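PDB 5OWU: importin subunit beta-1 from Saccharomyces cerevisiae, which carries proteins into the nucleus by associating with importin alpha, which recognises the classical nuclear localization signal of the cargo. Local coordinates for residues Y793-I806 with Y830-T844. Residues are numbered along the deposited sequence; the frame is centred on the assembly and turned at random.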
# COMPACT_ATOMS: atom_id res chain seq x y z
N TYR A 793 -0.83 18.09 2.50
CA TYR A 793 -0.27 19.12 3.37
C TYR A 793 0.48 18.54 4.56
O TYR A 793 1.38 19.20 5.08
CB TYR A 793 -1.36 20.10 3.83
CG TYR A 793 -2.40 19.57 4.82
CD1 TYR A 793 -2.10 19.43 6.17
CD2 TYR A 793 -3.69 19.27 4.40
CE1 TYR A 793 -3.05 18.97 7.07
CE2 TYR A 793 -4.64 18.81 5.29
CZ TYR A 793 -4.32 18.66 6.62
OH TYR A 793 -5.27 18.21 7.50
N SER A 794 0.16 17.32 4.98
CA SER A 794 0.88 16.71 6.10
C SER A 794 2.33 16.38 5.73
O SER A 794 3.14 16.17 6.63
CB SER A 794 0.16 15.44 6.57
OG SER A 794 0.21 14.42 5.59
N GLU A 795 2.65 16.32 4.44
CA GLU A 795 4.03 16.09 4.01
C GLU A 795 4.81 17.40 4.07
O GLU A 795 4.46 18.37 3.41
CB GLU A 795 4.06 15.52 2.59
CG GLU A 795 3.59 14.08 2.48
CD GLU A 795 4.57 13.08 3.05
OE1 GLU A 795 5.79 13.37 3.06
OE2 GLU A 795 4.13 12.01 3.50
N ASP A 796 5.89 17.40 4.86
CA ASP A 796 6.67 18.61 5.08
C ASP A 796 7.10 19.26 3.76
O ASP A 796 6.96 20.47 3.58
CB ASP A 796 7.88 18.29 5.95
CG ASP A 796 8.66 19.52 6.35
OD1 ASP A 796 8.05 20.44 6.94
OD2 ASP A 796 9.87 19.58 6.07
N ALA A 797 7.64 18.45 2.83
CA ALA A 797 8.16 19.01 1.58
C ALA A 797 7.05 19.56 0.71
O ALA A 797 7.22 20.60 0.05
CB ALA A 797 8.95 17.94 0.82
N THR A 798 5.90 18.88 0.68
CA THR A 798 4.76 19.36 -0.10
C THR A 798 4.28 20.71 0.41
O THR A 798 4.09 21.65 -0.37
CB THR A 798 3.63 18.33 -0.06
OG1 THR A 798 4.10 17.07 -0.56
CG2 THR A 798 2.42 18.79 -0.89
N SER A 799 4.09 20.83 1.72
CA SER A 799 3.64 22.10 2.28
C SER A 799 4.69 23.19 2.10
O SER A 799 4.34 24.35 1.84
CB SER A 799 3.28 21.94 3.75
OG SER A 799 1.91 21.61 3.89
N ARG A 800 5.97 22.84 2.24
CA ARG A 800 7.01 23.84 2.02
C ARG A 800 6.96 24.37 0.59
O ARG A 800 7.04 25.58 0.37
CB ARG A 800 8.40 23.25 2.31
CG ARG A 800 9.52 24.27 2.13
CD ARG A 800 10.84 23.79 2.71
NE ARG A 800 11.34 22.57 2.07
CZ ARG A 800 11.48 21.39 2.66
NH1 ARG A 800 11.17 21.23 3.94
NH2 ARG A 800 11.94 20.36 1.97
N ALA A 801 6.80 23.48 -0.38
CA ALA A 801 6.74 23.93 -1.77
C ALA A 801 5.49 24.76 -2.03
O ALA A 801 5.55 25.80 -2.70
CB ALA A 801 6.82 22.74 -2.72
N ALA A 802 4.33 24.34 -1.51
CA ALA A 802 3.08 25.04 -1.80
C ALA A 802 3.06 26.43 -1.17
O ALA A 802 2.71 27.43 -1.82
CB ALA A 802 1.90 24.21 -1.31
N VAL A 803 3.40 26.52 0.12
CA VAL A 803 3.42 27.84 0.76
C VAL A 803 4.52 28.70 0.12
O VAL A 803 4.36 29.92 -0.04
CB VAL A 803 3.58 27.66 2.28
CG1 VAL A 803 5.01 27.33 2.66
CG2 VAL A 803 3.09 28.88 3.02
N GLY A 804 5.61 28.06 -0.32
CA GLY A 804 6.60 28.78 -1.11
C GLY A 804 6.03 29.38 -2.37
O GLY A 804 6.34 30.52 -2.72
N LEU A 805 5.19 28.62 -3.08
CA LEU A 805 4.51 29.17 -4.25
C LEU A 805 3.68 30.39 -3.88
O LEU A 805 3.67 31.39 -4.62
CB LEU A 805 3.60 28.12 -4.89
CG LEU A 805 4.24 27.09 -5.82
CD1 LEU A 805 3.22 26.01 -6.14
CD2 LEU A 805 4.75 27.75 -7.09
N ILE A 806 2.96 30.32 -2.76
CA ILE A 806 2.16 31.48 -2.34
C ILE A 806 3.05 32.71 -2.25
O ILE A 806 2.74 33.79 -2.80
CB ILE A 806 1.44 31.19 -1.02
CG1 ILE A 806 0.49 29.99 -1.18
CG2 ILE A 806 0.66 32.42 -0.55
CD1 ILE A 806 -0.21 29.56 0.12
N TYR A 830 -3.98 28.35 5.97
CA TYR A 830 -2.96 27.39 5.53
C TYR A 830 -1.56 27.90 5.86
O TYR A 830 -0.72 27.14 6.37
CB TYR A 830 -3.09 27.13 4.03
CG TYR A 830 -2.08 26.15 3.50
CD1 TYR A 830 -1.97 24.88 4.05
CD2 TYR A 830 -1.24 26.48 2.44
CE1 TYR A 830 -1.06 23.97 3.57
CE2 TYR A 830 -0.32 25.58 1.96
CZ TYR A 830 -0.24 24.32 2.52
OH TYR A 830 0.67 23.41 2.05
N ILE A 831 -1.29 29.17 5.58
CA ILE A 831 -0.01 29.76 5.95
C ILE A 831 0.24 29.58 7.44
O ILE A 831 1.35 29.24 7.86
CB ILE A 831 0.03 31.25 5.55
CG1 ILE A 831 -0.01 31.38 4.02
CG2 ILE A 831 1.28 31.93 6.11
CD1 ILE A 831 -0.14 32.80 3.51
N LYS A 832 -0.79 29.79 8.26
CA LYS A 832 -0.60 29.73 9.70
C LYS A 832 -0.38 28.30 10.19
O LYS A 832 0.47 28.06 11.05
CB LYS A 832 -1.79 30.38 10.40
CG LYS A 832 -1.72 31.90 10.38
CD LYS A 832 -3.05 32.58 10.07
CE LYS A 832 -3.82 32.93 11.34
NZ LYS A 832 -4.94 33.86 11.05
N ARG A 833 -1.13 27.34 9.64
CA ARG A 833 -0.90 25.94 9.99
C ARG A 833 0.50 25.50 9.61
O ARG A 833 1.16 24.76 10.35
CB ARG A 833 -1.94 25.04 9.32
CG ARG A 833 -3.38 25.31 9.70
CD ARG A 833 -4.27 24.09 9.50
NE ARG A 833 -3.97 23.38 8.25
CZ ARG A 833 -4.56 23.62 7.08
NH1 ARG A 833 -5.49 24.57 6.96
NH2 ARG A 833 -4.22 22.91 6.01
N THR A 834 0.98 25.93 8.44
CA THR A 834 2.31 25.55 8.00
C THR A 834 3.39 26.24 8.83
O THR A 834 4.44 25.66 9.09
CB THR A 834 2.50 25.89 6.52
OG1 THR A 834 1.48 25.22 5.75
CG2 THR A 834 3.86 25.44 6.03
N ARG A 835 3.12 27.47 9.27
CA ARG A 835 4.09 28.23 10.06
C ARG A 835 4.15 27.73 11.50
O ARG A 835 5.20 27.87 12.15
CB ARG A 835 3.72 29.71 10.02
CG ARG A 835 4.50 30.62 10.95
CD ARG A 835 5.99 30.62 10.64
NE ARG A 835 6.72 31.52 11.52
CZ ARG A 835 8.04 31.57 11.62
NH1 ARG A 835 8.80 30.75 10.91
NH2 ARG A 835 8.61 32.43 12.46
N SER A 836 3.07 27.14 12.01
CA SER A 836 2.97 26.77 13.42
C SER A 836 3.16 25.28 13.67
O SER A 836 3.75 24.91 14.69
CB SER A 836 1.61 27.20 13.97
OG SER A 836 0.57 26.45 13.39
N GLY A 837 2.68 24.42 12.78
CA GLY A 837 2.80 22.98 12.97
C GLY A 837 4.23 22.56 13.25
O GLY A 837 5.11 22.79 12.41
N GLN A 838 4.48 21.95 14.40
CA GLN A 838 5.85 21.72 14.84
C GLN A 838 6.46 20.44 14.28
O GLN A 838 7.69 20.29 14.34
CB GLN A 838 5.92 21.69 16.38
CG GLN A 838 7.32 21.47 16.94
CD GLN A 838 8.40 22.25 16.20
OE1 GLN A 838 8.17 23.37 15.73
NE2 GLN A 838 9.59 21.67 16.08
N LEU A 839 5.66 19.53 13.74
CA LEU A 839 6.26 18.44 12.97
C LEU A 839 6.78 18.90 11.62
O LEU A 839 7.54 18.17 10.98
CB LEU A 839 5.25 17.31 12.78
CG LEU A 839 4.89 16.57 14.07
CD1 LEU A 839 3.44 16.81 14.43
CD2 LEU A 839 5.17 15.07 13.94
N PHE A 840 6.40 20.10 11.18
CA PHE A 840 7.04 20.71 10.02
C PHE A 840 8.44 21.18 10.39
O PHE A 840 8.67 21.71 11.48
CB PHE A 840 6.21 21.89 9.51
CG PHE A 840 4.89 21.51 8.92
CD1 PHE A 840 4.80 20.47 8.01
CD2 PHE A 840 3.73 22.18 9.29
CE1 PHE A 840 3.58 20.11 7.46
CE2 PHE A 840 2.51 21.82 8.75
CZ PHE A 840 2.44 20.78 7.83
N SER A 841 9.38 20.97 9.47
CA SER A 841 10.75 21.39 9.69
C SER A 841 10.83 22.91 9.81
O SER A 841 9.86 23.64 9.59
CB SER A 841 11.65 20.90 8.56
OG SER A 841 11.29 21.53 7.34
N GLN A 842 12.02 23.39 10.16
CA GLN A 842 12.21 24.83 10.30
C GLN A 842 12.33 25.52 8.95
O GLN A 842 11.99 26.70 8.83
CB GLN A 842 13.46 25.12 11.15
CG GLN A 842 13.44 26.50 11.80
CD GLN A 842 12.38 26.61 12.89
OE1 GLN A 842 12.04 25.63 13.54
NE2 GLN A 842 11.86 27.82 13.08
N ALA A 843 12.83 24.82 7.93
CA ALA A 843 12.83 25.40 6.59
C ALA A 843 11.41 25.66 6.11
O ALA A 843 11.11 26.71 5.53
CB ALA A 843 13.57 24.48 5.61
N THR A 844 10.51 24.70 6.36
CA THR A 844 9.10 24.89 6.03
C THR A 844 8.51 26.09 6.75
O THR A 844 7.77 26.89 6.16
CB THR A 844 8.32 23.63 6.36
OG1 THR A 844 8.83 22.53 5.59
CG2 THR A 844 6.83 23.79 6.07
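The ring of Y830 is the main bump of this HEAT-repeat junction, a knob in the hole formed by S799, A802, V803 and I806 of helix 796-812. This helix belongs to HEAT 18; Y830, on helix 825-836, belongs to HEAT 19, and the two short helical segments cross at -134°. With CG anti to the backbone N (chi1 -179°), the Y830 ring reaches across until Y830 OH donates to S799 OG at 2.9 Å. S799 OG in turn donates to a lone pair of Y793 O, in the carbonyl plane. I806 CD1 meets the ring edge in its plane, while V786 and A787 of helix 776-788 also touch Y830. Beyond the knob, V803 forks: CG2 packs on I831 CG1, and CG1 meets T834 CG2 tip to tip at 4.0 Å. R833 stands over one face of the Y793 ring in a cation-pi contact, with NH2 above the ring centre. The F840 ring turns its edge to the start of the helix, CZ 3.3 Å from Y793 O and CD1 beside D796 OD1. The D796 carboxylate sits at the N-terminus of helix 842-860, whose N-cap is S841. S841 OG donates to D796 OD2 on its syn lone pair; the same oxygen forms a salt bridge with R800 NH1 within helix 796-812. D796 OD1 is gripped from opposite faces of the carboxylate plane, by S841 N at 2.9 Å and T844 OG1 at 2.6 Å.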